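Local coordinates for SmhB (Serratia marcescens, PDB 6ZZ5), which is the B component of the tripartite alpha-pore-forming toxin Smh, here in its soluble form, and probably takes part in assembling the membrane pore, at residues D67-I72 / Q333-V338. Residues are numbered along the deposited sequence; the frame is centred on the assembly and turned at random.
Sequences DIQPLI and QQMAGV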
ATOM      1  N   ASP A  67      13.183  -1.153   1.336  1.00 18.26           N
ATOM      2  CA  ASP A  67      13.516  -0.953   2.771  1.00 22.29           C
ATOM      3  C   ASP A  67      12.234  -1.047   3.575  1.00 20.69           C
ATOM      4  O   ASP A  67      12.321  -1.252   4.766  1.00 22.22           O
ATOM      5  CB  ASP A  67      14.254   0.374   3.005  1.00 20.38           C
ATOM      6  CG  ASP A  67      15.524   0.535   2.213  1.00 32.52           C
ATOM      7  OD1 ASP A  67      16.301  -0.440   2.141  1.00 27.95           O
ATOM      8  OD2 ASP A  67      15.729   1.621   1.676  1.00 25.45           O
ATOM      9  N   ILE A  68      11.069  -0.790   2.984  1.00 18.32           N
ATOM     10  CA  ILE A  68       9.849  -0.699   3.832  1.00 17.88           C
ATOM     11  C   ILE A  68       8.969  -1.921   3.626  1.00 17.93           C
ATOM     12  O   ILE A  68       8.537  -2.515   4.677  1.00 19.97           O
ATOM     13  CB  ILE A  68       9.104   0.640   3.635  1.00 17.72           C
ATOM     14  CG1 ILE A  68      10.054   1.809   3.878  1.00 21.04           C
ATOM     15  CG2 ILE A  68       7.849   0.680   4.493  1.00 22.26           C
ATOM     16  CD1 ILE A  68       9.419   3.154   3.626  1.00 22.67           C
ATOM     17  N   GLN A  69       8.663  -2.288   2.376  1.00 15.62           N
ATOM     18  CA  GLN A  69       7.854  -3.506   2.123  1.00 20.85           C
ATOM     19  C   GLN A  69       8.352  -4.687   2.982  1.00 17.23           C
ATOM     20  O   GLN A  69       7.502  -5.437   3.495  1.00 19.98           O
ATOM     21  CB  GLN A  69       7.828  -3.859   0.635  1.00 19.22           C
ATOM     22  CG  GLN A  69       6.910  -5.013   0.264  1.00 22.89           C
ATOM     23  CD  GLN A  69       5.441  -4.687   0.183  1.00 27.50           C
ATOM     24  OE1 GLN A  69       5.010  -3.572   0.439  1.00 33.77           O
ATOM     25  NE2 GLN A  69       4.638  -5.673  -0.160  1.00 41.00           N
ATOM     26  N   PRO A  70       9.662  -5.028   3.040  1.00 17.04           N
ATOM     27  CA  PRO A  70      10.138  -6.156   3.868  1.00 18.93           C
ATOM     28  C   PRO A  70       9.773  -6.034   5.356  1.00 21.59           C
ATOM     29  O   PRO A  70       9.519  -7.089   5.995  1.00 22.13           O
ATOM     30  CB  PRO A  70      11.663  -6.213   3.703  1.00 23.00           C
ATOM     31  CG  PRO A  70      11.876  -5.463   2.404  1.00 21.12           C
ATOM     32  CD  PRO A  70      10.798  -4.389   2.354  1.00 20.18           C
ATOM     33  N   LEU A  71       9.628  -4.814   5.870  1.00 18.04           N
ATOM     34  CA  LEU A  71       9.217  -4.549   7.271  1.00 19.20           C
ATOM     35  C   LEU A  71       7.747  -4.884   7.441  1.00 23.44           C
ATOM     36  O   LEU A  71       7.352  -5.327   8.572  1.00 20.93           O
ATOM     37  CB  LEU A  71       9.513  -3.118   7.717  1.00 21.96           C
ATOM     38  CG  LEU A  71      10.985  -2.697   7.638  1.00 31.90           C
ATOM     39  CD1 LEU A  71      11.115  -1.238   8.038  1.00 39.71           C
ATOM     40  CD2 LEU A  71      11.926  -3.600   8.433  1.00 31.77           C
ATOM     41  N   ILE A  72       6.932  -4.636   6.411  1.00 19.49           N
ATOM     42  CA  ILE A  72       5.491  -4.954   6.506  1.00 18.66           C
ATOM     43  C   ILE A  72       5.341  -6.491   6.526  1.00 18.41           C
ATOM     44  O   ILE A  72       4.581  -7.030   7.320  1.00 18.72           O
ATOM     45  CB  ILE A  72       4.730  -4.179   5.424  1.00 20.99           C
ATOM     46  CG1 ILE A  72       4.810  -2.679   5.767  1.00 20.90           C
ATOM     47  CG2 ILE A  72       3.303  -4.672   5.366  1.00 21.07           C
ATOM     48  CD1 ILE A  72       4.443  -1.738   4.708  1.00 32.47           C
ATOM     49  N   GLN A 333       1.603 -15.787   1.724  1.00 17.85           N
ATOM     50  CA  GLN A 333       1.519 -16.445   0.395  1.00 20.56           C
ATOM     51  C   GLN A 333       1.081 -15.420  -0.659  1.00 19.19           C
ATOM     52  O   GLN A 333       1.660 -15.355  -1.749  1.00 21.03           O
ATOM     53  CB  GLN A 333       0.518 -17.607   0.413  1.00 22.95           C
ATOM     54  CG  GLN A 333       0.996 -18.862   1.131  1.00 35.82           C
ATOM     55  CD  GLN A 333      -0.064 -19.938   1.009  1.00 36.52           C
ATOM     56  OE1 GLN A 333      -1.230 -19.724   1.336  1.00 51.64           O
ATOM     57  NE2 GLN A 333       0.314 -21.067   0.450  1.00 41.47           N
ATOM     58  N   GLN A 334       0.056 -14.645  -0.367  1.00 19.63           N
ATOM     59  CA  GLN A 334      -0.431 -13.604  -1.325  1.00 21.94           C
ATOM     60  C   GLN A 334       0.651 -12.571  -1.623  1.00 19.79           C
ATOM     61  O   GLN A 334       0.777 -12.183  -2.756  1.00 22.12           O
ATOM     62  CB  GLN A 334      -1.629 -12.853  -0.774  1.00 22.15           C
ATOM     63  CG  GLN A 334      -2.831 -13.742  -0.717  1.00 29.26           C
ATOM     64  CD  GLN A 334      -3.712 -13.781  -1.937  1.00 28.02           C
ATOM     65  OE1 GLN A 334      -3.423 -13.217  -3.005  1.00 31.01           O
ATOM     66  NE2 GLN A 334      -4.791 -14.534  -1.757  1.00 28.06           N
ATOM     67  N   MET A 335       1.377 -12.117  -0.605  1.00 20.41           N
ATOM     68  CA  MET A 335       2.398 -11.059  -0.758  1.00 20.05           C
ATOM     69  C   MET A 335       3.575 -11.600  -1.554  1.00 25.32           C
ATOM     70  O   MET A 335       4.142 -10.831  -2.333  1.00 22.00           O
ATOM     71  CB  MET A 335       2.808 -10.489   0.603  1.00 20.64           C
ATOM     72  CG  MET A 335       1.620  -9.764   1.219  1.00 24.29           C
ATOM     73  SD  MET A 335       2.011  -8.861   2.716  1.00 28.98           S
ATOM     74  CE  MET A 335       2.701  -7.398   1.929  1.00 28.05           C
ATOM     75  N   ALA A 336       3.891 -12.880  -1.438  1.00 20.43           N
ATOM     76  CA  ALA A 336       4.983 -13.489  -2.215  1.00 21.69           C
ATOM     77  C   ALA A 336       4.498 -13.860  -3.624  1.00 26.07           C
ATOM     78  O   ALA A 336       5.312 -14.077  -4.474  1.00 28.22           O
ATOM     79  CB  ALA A 336       5.550 -14.680  -1.473  1.00 26.31           C
ATOM     80  N   GLY A 337       3.206 -13.929  -3.882  1.00 24.07           N
ATOM     81  CA  GLY A 337       2.675 -14.615  -5.085  1.00 22.25           C
ATOM     82  C   GLY A 337       2.043 -13.632  -6.063  1.00 23.05           C
ATOM     83  O   GLY A 337       1.337 -14.080  -6.976  1.00 24.45           O
ATOM     84  N   VAL A 338       2.261 -12.325  -5.885  1.00 21.57           N
ATOM     85  CA  VAL A 338       1.707 -11.298  -6.829  1.00 23.58           C
ATOM     86  C   VAL A 338       2.080 -11.646  -8.267  1.00 23.29           C
ATOM     87  O   VAL A 338       3.229 -11.959  -8.525  1.00 24.06           O
ATOM     88  CB  VAL A 338       2.113  -9.870  -6.458  1.00 24.18           C
ATOM     89  CG1 VAL A 338       1.574  -8.887  -7.496  1.00 25.64           C
ATOM     90  CG2 VAL A 338       1.626  -9.520  -5.064  1.00 20.73           C
TER
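Met-335 reaches across from the last turn of helix 321-336 to meet Gln-69 and Ile-72 on helix 44-92, and its methyl group CE makes both contacts. The backbones stay well apart, with the CA atoms of Gln-69 and Met-335 separated by 9.8 Å, so side chains alone bridge the gap, burying a modest 105 Å² in all.

The apolar part is the approach of Met-335 CE to Ile-72 CG2 at 4.4 Å. Here the methionine chain, extended at chi2, bends at its last torsion (chi3 81°), which turns CE off the line of the chain. Ile-73, the next residue of helix 44-92, also touches Met-335.

The second kind of contact is between a methyl and an amide. The atom modelled as NE2 of Gln-69 lies 3.3 Å from CE of Met-335, but the amide is probably turned over, so whether nitrogen or oxygen faces the methyl is left open; no hydrogen bond crosses between the segments. Gln-69 projects towards the other helix with CG opposite its own backbone N (chi1 -174°), then bends at chi2, and the two long side chains cross at a slant. Ala-19 of helix 4-30 touches both Gln-69 and Ile-72, so a third helix borders the contact.

Helix 44-92 is kinked here: Pro-70 has no N-H, and neither its N nor that of Leu-71 bonds to the turn before. Helical geometry in the other segment ends at Gly-337, two residues past Met-335. All three touching residues are buried where helix 321-336, late in the chain, meets helix 44-92, consistent with the elongated helical bundle of HBL-like alpha-pore-forming toxins.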